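Local atomic coordinates of DUF5638 domain-containing protein (Legionella pneumophila subsp. pneumophila, PDB entry 5L1A), a protein that is of unknown function, belongs to the DUF5638 family, and is probably membrane-associated as a whole, the part described here being a compact all-helical N-terminal domain. Residues 19-23 with 39-43; 22-26 with 73-77; 69-73 with 103-107. The contacts are given in a common frame with arbitrary orientation. Residues are numbered along the deposited sequence.

Contact 1 (19-23 with 39-43); sequences DTQLN and LNQIK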
loop_
_atom_site.group_PDB
_atom_site.type_symbol
_atom_site.label_atom_id
_atom_site.label_comp_id
_atom_site.label_asym_id
_atom_site.label_seq_id
_atom_site.Cartn_x
_atom_site.Cartn_y
_atom_site.Cartn_z
ATOM N N ASP A 19 5.169 4.762 3.461
ATOM C CA ASP A 19 4.512 5.025 4.741
ATOM C C ASP A 19 4.487 6.517 5.054
ATOM O O ASP A 19 3.497 7.031 5.587
ATOM C CB ASP A 19 5.215 4.262 5.867
ATOM C CG ASP A 19 5.003 2.761 5.786
ATOM O OD1 ASP A 19 4.025 2.320 5.148
ATOM O OD2 ASP A 19 5.816 2.018 6.372
ATOM N N THR A 20 5.578 7.223 4.746
ATOM C CA THR A 20 5.623 8.664 4.968
ATOM C C THR A 20 4.693 9.394 4.012
ATOM O O THR A 20 4.019 10.354 4.403
ATOM C CB THR A 20 7.056 9.172 4.805
ATOM O OG1 THR A 20 7.913 8.469 5.710
ATOM C CG2 THR A 20 7.143 10.668 5.080
ATOM N N GLN A 21 4.653 8.960 2.750
ATOM C CA GLN A 21 3.771 9.590 1.776
ATOM C C GLN A 21 2.305 9.436 2.163
ATOM O O GLN A 21 1.505 10.348 1.925
ATOM C CB GLN A 21 4.020 9.002 0.389
ATOM C CG GLN A 21 3.233 9.676 -0.712
ATOM C CD GLN A 21 3.589 11.136 -0.859
ATOM O OE1 GLN A 21 4.638 11.477 -1.400
ATOM N NE2 GLN A 21 2.720 12.010 -0.364
ATOM N N LEU A 22 1.938 8.302 2.762
ATOM C CA LEU A 22 0.567 8.128 3.226
ATOM C C LEU A 22 0.242 9.106 4.345
ATOM O O LEU A 22 -0.830 9.721 4.343
ATOM C CB LEU A 22 0.342 6.688 3.686
ATOM C CG LEU A 22 -0.368 5.747 2.712
ATOM C CD1 LEU A 22 -0.585 4.381 3.344
ATOM C CD2 LEU A 22 -1.690 6.337 2.231
ATOM N N ASN A 23 1.154 9.264 5.309
ATOM C CA ASN A 23 0.923 10.214 6.394
ATOM C C ASN A 23 0.765 11.632 5.859
ATOM O O ASN A 23 -0.117 12.374 6.304
ATOM C CB ASN A 23 2.064 10.157 7.411
ATOM C CG ASN A 23 2.180 8.807 8.088
ATOM O OD1 ASN A 23 1.280 7.972 7.997
ATOM N ND2 ASN A 23 3.291 8.590 8.781
ATOM N N LEU A 39 -6.225 3.192 7.835
ATOM C CA LEU A 39 -4.900 3.599 7.384
ATOM C C LEU A 39 -3.820 2.692 7.963
ATOM O O LEU A 39 -2.919 2.247 7.242
ATOM C CB LEU A 39 -4.644 5.056 7.767
ATOM C CG LEU A 39 -3.250 5.599 7.455
ATOM C CD1 LEU A 39 -2.994 5.573 5.958
ATOM C CD2 LEU A 39 -3.086 7.002 8.007
ATOM N N ASN A 40 -3.895 2.407 9.267
ATOM C CA ASN A 40 -2.922 1.517 9.891
ATOM C C ASN A 40 -3.039 0.096 9.361
ATOM O O ASN A 40 -2.035 -0.618 9.285
ATOM C CB ASN A 40 -3.094 1.520 11.410
ATOM C CG ASN A 40 -2.503 2.752 12.059
ATOM O OD1 ASN A 40 -1.312 2.792 12.363
ATOM N ND2 ASN A 40 -3.335 3.762 12.279
ATOM N N GLN A 41 -4.251 -0.334 9.008
ATOM C CA GLN A 41 -4.426 -1.658 8.423
ATOM C C GLN A 41 -3.720 -1.758 7.076
ATOM O O GLN A 41 -3.075 -2.770 6.776
ATOM C CB GLN A 41 -5.919 -1.960 8.286
ATOM C CG GLN A 41 -6.272 -3.355 7.797
ATOM C CD GLN A 41 -7.776 -3.592 7.780
ATOM O OE1 GLN A 41 -8.545 -2.756 7.301
ATOM N NE2 GLN A 41 -8.201 -4.729 8.312
ATOM N N ILE A 42 -3.820 -0.708 6.260
ATOM C CA ILE A 42 -3.154 -0.697 4.961
ATOM C C ILE A 42 -1.644 -0.781 5.134
ATOM O O ILE A 42 -0.969 -1.575 4.467
ATOM C CB ILE A 42 -3.557 0.559 4.165
ATOM C CG1 ILE A 42 -4.951 0.382 3.558
ATOM C CG2 ILE A 42 -2.533 0.854 3.087
ATOM C CD1 ILE A 42 -5.046 -0.771 2.576
ATOM N N LYS A 43 -1.088 0.037 6.029
ATOM C CA LYS A 43 0.360 0.038 6.201
ATOM C C LYS A 43 0.848 -1.268 6.806
ATOM O O LYS A 43 1.927 -1.751 6.446
ATOM C CB LYS A 43 0.788 1.231 7.055
ATOM C CG LYS A 43 0.360 2.559 6.458
ATOM C CD LYS A 43 1.299 3.685 6.833
ATOM C CE LYS A 43 1.220 4.011 8.303
ATOM N NZ LYS A 43 2.133 5.136 8.634
#

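Contact 2 (22-26 with 73-77); sequences LNQFF and VSQVK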
loop_
_atom_site.group_PDB
_atom_site.type_symbol
_atom_site.label_atom_id
_atom_site.label_comp_id
_atom_site.label_asym_id
_atom_site.label_seq_id
_atom_site.Cartn_x
_atom_site.Cartn_y
_atom_site.Cartn_z
ATOM N N LEU A 22 1.938 8.302 2.762
ATOM C CA LEU A 22 0.567 8.128 3.226
ATOM C C LEU A 22 0.242 9.106 4.345
ATOM O O LEU A 22 -0.830 9.721 4.343
ATOM C CB LEU A 22 0.342 6.688 3.686
ATOM C CG LEU A 22 -0.368 5.747 2.712
ATOM C CD1 LEU A 22 -0.585 4.381 3.344
ATOM C CD2 LEU A 22 -1.690 6.337 2.231
ATOM N N ASN A 23 1.154 9.264 5.309
ATOM C CA ASN A 23 0.923 10.214 6.394
ATOM C C ASN A 23 0.765 11.632 5.859
ATOM O O ASN A 23 -0.117 12.374 6.304
ATOM C CB ASN A 23 2.064 10.157 7.411
ATOM C CG ASN A 23 2.180 8.807 8.088
ATOM O OD1 ASN A 23 1.280 7.972 7.997
ATOM N ND2 ASN A 23 3.291 8.590 8.781
ATOM N N GLN A 24 1.607 12.022 4.900
ATOM C CA GLN A 24 1.557 13.386 4.383
ATOM C C GLN A 24 0.286 13.641 3.581
ATOM O O GLN A 24 -0.180 14.784 3.515
ATOM C CB GLN A 24 2.797 13.674 3.536
ATOM C CG GLN A 24 4.091 13.691 4.332
ATOM C CD GLN A 24 5.310 13.909 3.458
ATOM O OE1 GLN A 24 5.273 13.668 2.251
ATOM N NE2 GLN A 24 6.399 14.369 4.064
ATOM N N PHE A 25 -0.280 12.602 2.962
ATOM C CA PHE A 25 -1.587 12.736 2.324
ATOM C C PHE A 25 -2.632 13.216 3.322
ATOM O O PHE A 25 -3.362 14.181 3.064
ATOM C CB PHE A 25 -2.021 11.402 1.712
ATOM C CG PHE A 25 -1.339 11.066 0.413
ATOM C CD1 PHE A 25 -0.818 12.061 -0.398
ATOM C CD2 PHE A 25 -1.231 9.746 0.000
ATOM C CE1 PHE A 25 -0.196 11.749 -1.596
ATOM C CE2 PHE A 25 -0.609 9.424 -1.195
ATOM C CZ PHE A 25 -0.089 10.427 -1.994
ATOM N N PHE A 26 -2.714 12.553 4.472
ATOM C CA PHE A 26 -3.725 12.825 5.489
ATOM C C PHE A 26 -3.024 13.456 6.688
ATOM O O PHE A 26 -2.751 12.802 7.695
ATOM C CB PHE A 26 -4.451 11.544 5.866
ATOM C CG PHE A 26 -4.847 10.706 4.686
ATOM C CD1 PHE A 26 -5.985 11.009 3.953
ATOM C CD2 PHE A 26 -4.080 9.619 4.306
ATOM C CE1 PHE A 26 -6.349 10.243 2.868
ATOM C CE2 PHE A 26 -4.438 8.848 3.219
ATOM C CZ PHE A 26 -5.574 9.159 2.498
ATOM N N VAL A 73 -3.812 6.151 -4.547
ATOM C CA VAL A 73 -4.390 6.960 -3.475
ATOM C C VAL A 73 -4.333 8.439 -3.830
ATOM O O VAL A 73 -5.309 9.175 -3.640
ATOM C CB VAL A 73 -3.680 6.678 -2.138
ATOM C CG1 VAL A 73 -4.232 7.589 -1.052
ATOM C CG2 VAL A 73 -3.847 5.225 -1.743
ATOM N N SER A 74 -3.193 8.901 -4.351
ATOM C CA SER A 74 -3.073 10.311 -4.708
ATOM C C SER A 74 -4.058 10.684 -5.810
ATOM O O SER A 74 -4.664 11.760 -5.771
ATOM C CB SER A 74 -1.638 10.632 -5.130
ATOM O OG SER A 74 -1.255 9.910 -6.286
ATOM N N GLN A 75 -4.250 9.797 -6.788
ATOM C CA GLN A 75 -5.186 10.088 -7.871
ATOM C C GLN A 75 -6.624 10.134 -7.366
ATOM O O GLN A 75 -7.429 10.941 -7.848
ATOM C CB GLN A 75 -5.046 9.052 -8.981
ATOM C CG GLN A 75 -3.682 9.011 -9.625
ATOM C CD GLN A 75 -3.536 7.847 -10.581
ATOM O OE1 GLN A 75 -4.440 7.550 -11.360
ATOM N NE2 GLN A 75 -2.396 7.172 -10.517
ATOM N N VAL A 76 -6.966 9.277 -6.404
ATOM C CA VAL A 76 -8.315 9.281 -5.850
ATOM C C VAL A 76 -8.529 10.496 -4.959
ATOM O O VAL A 76 -9.516 11.227 -5.104
ATOM C CB VAL A 76 -8.587 7.973 -5.085
ATOM C CG1 VAL A 76 -9.919 8.054 -4.358
ATOM C CG2 VAL A 76 -8.579 6.800 -6.035
ATOM N N LYS A 77 -7.607 10.731 -4.025
ATOM C CA LYS A 77 -7.787 11.815 -3.066
ATOM C C LYS A 77 -7.792 13.178 -3.753
ATOM O O LYS A 77 -8.539 14.076 -3.351
ATOM C CB LYS A 77 -6.697 11.754 -1.996
ATOM C CG LYS A 77 -6.891 12.746 -0.862
ATOM C CD LYS A 77 -5.813 12.599 0.202
ATOM C CE LYS A 77 -6.037 13.570 1.354
ATOM N NZ LYS A 77 -5.925 14.990 0.916
#

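Contact 3 (69-73 with 103-107); sequences FISLV and IANFF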
loop_
_atom_site.group_PDB
_atom_site.type_symbol
_atom_site.label_atom_id
_atom_site.label_comp_id
_atom_site.label_asym_id
_atom_site.label_seq_id
_atom_site.Cartn_x
_atom_site.Cartn_y
_atom_site.Cartn_z
ATOM N N PHE A 69 0.081 1.385 -5.256
ATOM C CA PHE A 69 -1.048 1.731 -4.398
ATOM C C PHE A 69 -0.985 3.192 -3.970
ATOM O O PHE A 69 -2.011 3.881 -3.941
ATOM C CB PHE A 69 -1.082 0.812 -3.175
ATOM C CG PHE A 69 -2.025 1.267 -2.094
ATOM C CD1 PHE A 69 -3.379 0.981 -2.168
ATOM C CD2 PHE A 69 -1.555 1.973 -0.993
ATOM C CE1 PHE A 69 -4.250 1.398 -1.168
ATOM C CE2 PHE A 69 -2.420 2.392 0.005
ATOM C CZ PHE A 69 -3.767 2.100 -0.082
ATOM N N ILE A 70 0.210 3.681 -3.632
ATOM C CA ILE A 70 0.366 5.078 -3.235
ATOM C C ILE A 70 -0.037 6.004 -4.376
ATOM O O ILE A 70 -0.722 7.013 -4.165
ATOM C CB ILE A 70 1.809 5.343 -2.771
ATOM C CG1 ILE A 70 2.087 4.604 -1.464
ATOM C CG2 ILE A 70 2.062 6.831 -2.606
ATOM C CD1 ILE A 70 1.111 4.943 -0.374
ATOM N N SER A 71 0.377 5.674 -5.604
ATOM C CA SER A 71 -0.004 6.483 -6.758
ATOM C C SER A 71 -1.515 6.525 -6.930
ATOM O O SER A 71 -2.080 7.574 -7.259
ATOM C CB SER A 71 0.659 5.945 -8.024
ATOM O OG SER A 71 2.060 6.133 -7.978
ATOM N N LEU A 72 -2.188 5.394 -6.709
ATOM C CA LEU A 72 -3.639 5.359 -6.856
ATOM C C LEU A 72 -4.328 6.189 -5.779
ATOM O O LEU A 72 -5.320 6.872 -6.056
ATOM C CB LEU A 72 -4.133 3.913 -6.823
ATOM C CG LEU A 72 -3.650 3.034 -7.978
ATOM C CD1 LEU A 72 -4.165 1.614 -7.827
ATOM C CD2 LEU A 72 -4.077 3.625 -9.314
ATOM N N VAL A 73 -3.812 6.151 -4.547
ATOM C CA VAL A 73 -4.390 6.960 -3.475
ATOM C C VAL A 73 -4.333 8.439 -3.830
ATOM O O VAL A 73 -5.309 9.175 -3.640
ATOM C CB VAL A 73 -3.680 6.678 -2.138
ATOM C CG1 VAL A 73 -4.232 7.589 -1.052
ATOM C CG2 VAL A 73 -3.847 5.225 -1.743
ATOM N N ILE A 103 -8.459 -2.737 0.401
ATOM C CA ILE A 103 -7.929 -1.785 -0.569
ATOM C C ILE A 103 -9.059 -1.051 -1.280
ATOM O O ILE A 103 -8.974 0.159 -1.519
ATOM C CB ILE A 103 -6.999 -2.500 -1.565
ATOM C CG1 ILE A 103 -5.710 -2.941 -0.869
ATOM C CG2 ILE A 103 -6.678 -1.595 -2.739
ATOM C CD1 ILE A 103 -4.816 -3.810 -1.732
ATOM N N ALA A 104 -10.132 -1.762 -1.629
ATOM C CA ALA A 104 -11.278 -1.100 -2.243
ATOM C C ALA A 104 -11.950 -0.144 -1.268
ATOM O O ALA A 104 -12.347 0.963 -1.649
ATOM C CB ALA A 104 -12.281 -2.137 -2.749
ATOM N N ASN A 105 -12.086 -0.553 -0.004
ATOM C CA ASN A 105 -12.674 0.331 0.997
ATOM C C ASN A 105 -11.822 1.579 1.200
ATOM O O ASN A 105 -12.356 2.682 1.355
ATOM C CB ASN A 105 -12.858 -0.417 2.318
ATOM C CG ASN A 105 -13.325 0.491 3.443
ATOM O OD1 ASN A 105 -12.514 1.067 4.170
ATOM N ND2 ASN A 105 -14.639 0.619 3.596
ATOM N N PHE A 106 -10.495 1.430 1.190
ATOM C CA PHE A 106 -9.642 2.596 1.399
ATOM C C PHE A 106 -9.729 3.575 0.232
ATOM O O PHE A 106 -9.654 4.791 0.441
ATOM C CB PHE A 106 -8.193 2.169 1.635
ATOM C CG PHE A 106 -7.310 3.276 2.159
ATOM C CD1 PHE A 106 -7.318 3.610 3.507
ATOM C CD2 PHE A 106 -6.473 3.979 1.304
ATOM C CE1 PHE A 106 -6.511 4.625 3.992
ATOM C CE2 PHE A 106 -5.660 4.998 1.780
ATOM C CZ PHE A 106 -5.679 5.322 3.126
ATOM N N PHE A 107 -9.906 3.074 -0.993
ATOM C CA PHE A 107 -10.086 3.972 -2.130
ATOM C C PHE A 107 -11.375 4.773 -2.008
ATOM O O PHE A 107 -11.382 5.988 -2.239
ATOM C CB PHE A 107 -10.077 3.183 -3.438
ATOM C CG PHE A 107 -8.717 2.730 -3.848
ATOM C CD1 PHE A 107 -7.605 3.485 -3.526
ATOM C CD2 PHE A 107 -8.544 1.550 -4.548
ATOM C CE1 PHE A 107 -6.340 3.076 -3.898
ATOM C CE2 PHE A 107 -7.281 1.132 -4.925
ATOM C CZ PHE A 107 -6.176 1.896 -4.601
#

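Contact 1 (19-23 with 39-43)
Helix 8-25 and helix 33-51 run side by side in nearly opposite directions. The axes of the two short segments make an angle of 164° and come within 11.2 Å of each other. Asp19 stands level with Lys43, with CA atoms 6.7 Å apart. Its CA-to-CB bond points sideways, yet the carboxylate reaches across, and Asp19 OD1 lies 3.5 Å from Lys43 CD, the aliphatic part of the lysine. The polar partners of this carboxylate are elsewhere. OD1 is hydrogen-bonded to Tyr66 OH and OD2 to Asn47 ND2, so Asp19 ties its helix to both helix 56-77 and helix 33-51. One turn on, the CA-to-CB bond of Leu22 points toward helix 33-51. Leu22 CD1 sits 3.7 Å from Leu39 CD1, 4.0 Å from Ile42 CG2 and 3.7 Å from Lys43 CG. This one methyl group therefore touches two apolar side chains and the methylenes of a lysine. Asn23 closes the outer side. Lys43 lies along the interface and donates a hydrogen bond from NZ to Asn23 OD1, at 3.0 Å. Its methylenes thus cover the leucine while its charged end stays at the surface. Lys43 has the largest area covered here, 86 Å². Ile42 offers CG2 to Leu22, while the far end of its side chain leads away; Ile42 also packs on Phe69 and Phe106. Two helices that follow each other in the chain and pack antiparallel make a helical hairpin, here the first two helices of an all-helical bundle.

Contact 2 (22-26 with 73-77)
This contact joins the C-terminal ends of helix 8-25 and helix 56-77, at one end of the helical bundle. The apolar packing gathers round Val73. The methyl Val73 CG1 lies 4.3 Å from Leu22 CD2, 3.8 Å from Phe25 CD2 and 4.1 Å from Phe26 CZ. One valine branch thus meets three side chains of 22-26. Phe25 also reaches Ser74, with Phe25 CZ 3.5 Å from Ser74 CB. The hydroxyl of Ser74 is turned back to its own helix and bonds to Ser71 O. Phe26 is the first residue after the helix to leave helical backbone angles. Its ring meets Phe35 edge-to-face and touches Cys110 of helix 97-110, so the helix end is packed on two further helices. The remaining contacts are made by the extended, exposed Lys77. Its methylenes pass the Phe26 ring and the backbone of Phe25: Lys77 CD is 3.6 Å from Phe26 CE1, and Lys77 CE is 3.2 Å from the backbone oxygen Phe25 O.

Contact 3 (69-73 with 103-107)
Phe107 and Phe69 have the most surface covered here, 77 and 71 Å², and Phe106 follows with 46 Å². Phe69 CD1 lies 3.8 Å from Phe107 CZ. The two ring planes are at 30° and the centroids 5.6 Å apart, but the rings are slid past each other and barely overlap. Phe69 also meets Phe106, with Phe69 CZ 3.6 Å from Phe106 CD2. That pair is oblique, with planes at 40° and centroids 5.8 Å apart. The three rings form an aromatic cluster in the buried interior of the helical bundle, where helix 56-77 and helix 97-110 run in roughly the same direction. Their short segments are at 29°, with a closest approach of their axes of 11.3 Å. Ala104, which takes no part in the packing, touches a bound I3C. Helix 33-51 lines the same cluster, for Ile42 touches both Phe69 and Phe106. Aliphatic groups fill the space around the rings. Val73 CG2 sits at the edges of two of them, 4.0 Å from Phe106 CE2 and 3.9 Å from Phe107 CE1. Leu72 CB packs against Phe107 CZ at 3.6 Å. At the other end of the segments, Ile103 CG2 lies 4.2 Å from Phe69 CE1.

In the fold
Contacts 1 and 2 both start from helix 8-25; their segments overlap at Leu22 and Asn23, and Leu22 takes part in both. Contact 1 joins this helix to helix 33-51, and contact 2 joins it to helix 56-77. Contact 3 continues from helix 56-77 to helix 97-110 and shares Val73 with contact 2. The centres of contacts 1 and 2, and of 2 and 3, are about 9 Å apart. Those of 1 and 3 are about 11 Å apart. Contact 1 closes along the chain before contact 3 opens, yet the two meet where Ile42 CG2 lies 3.4 Å from Phe69 CE2. Together they link four of the five helices into one compact bundle with a continuous hydrophobic core.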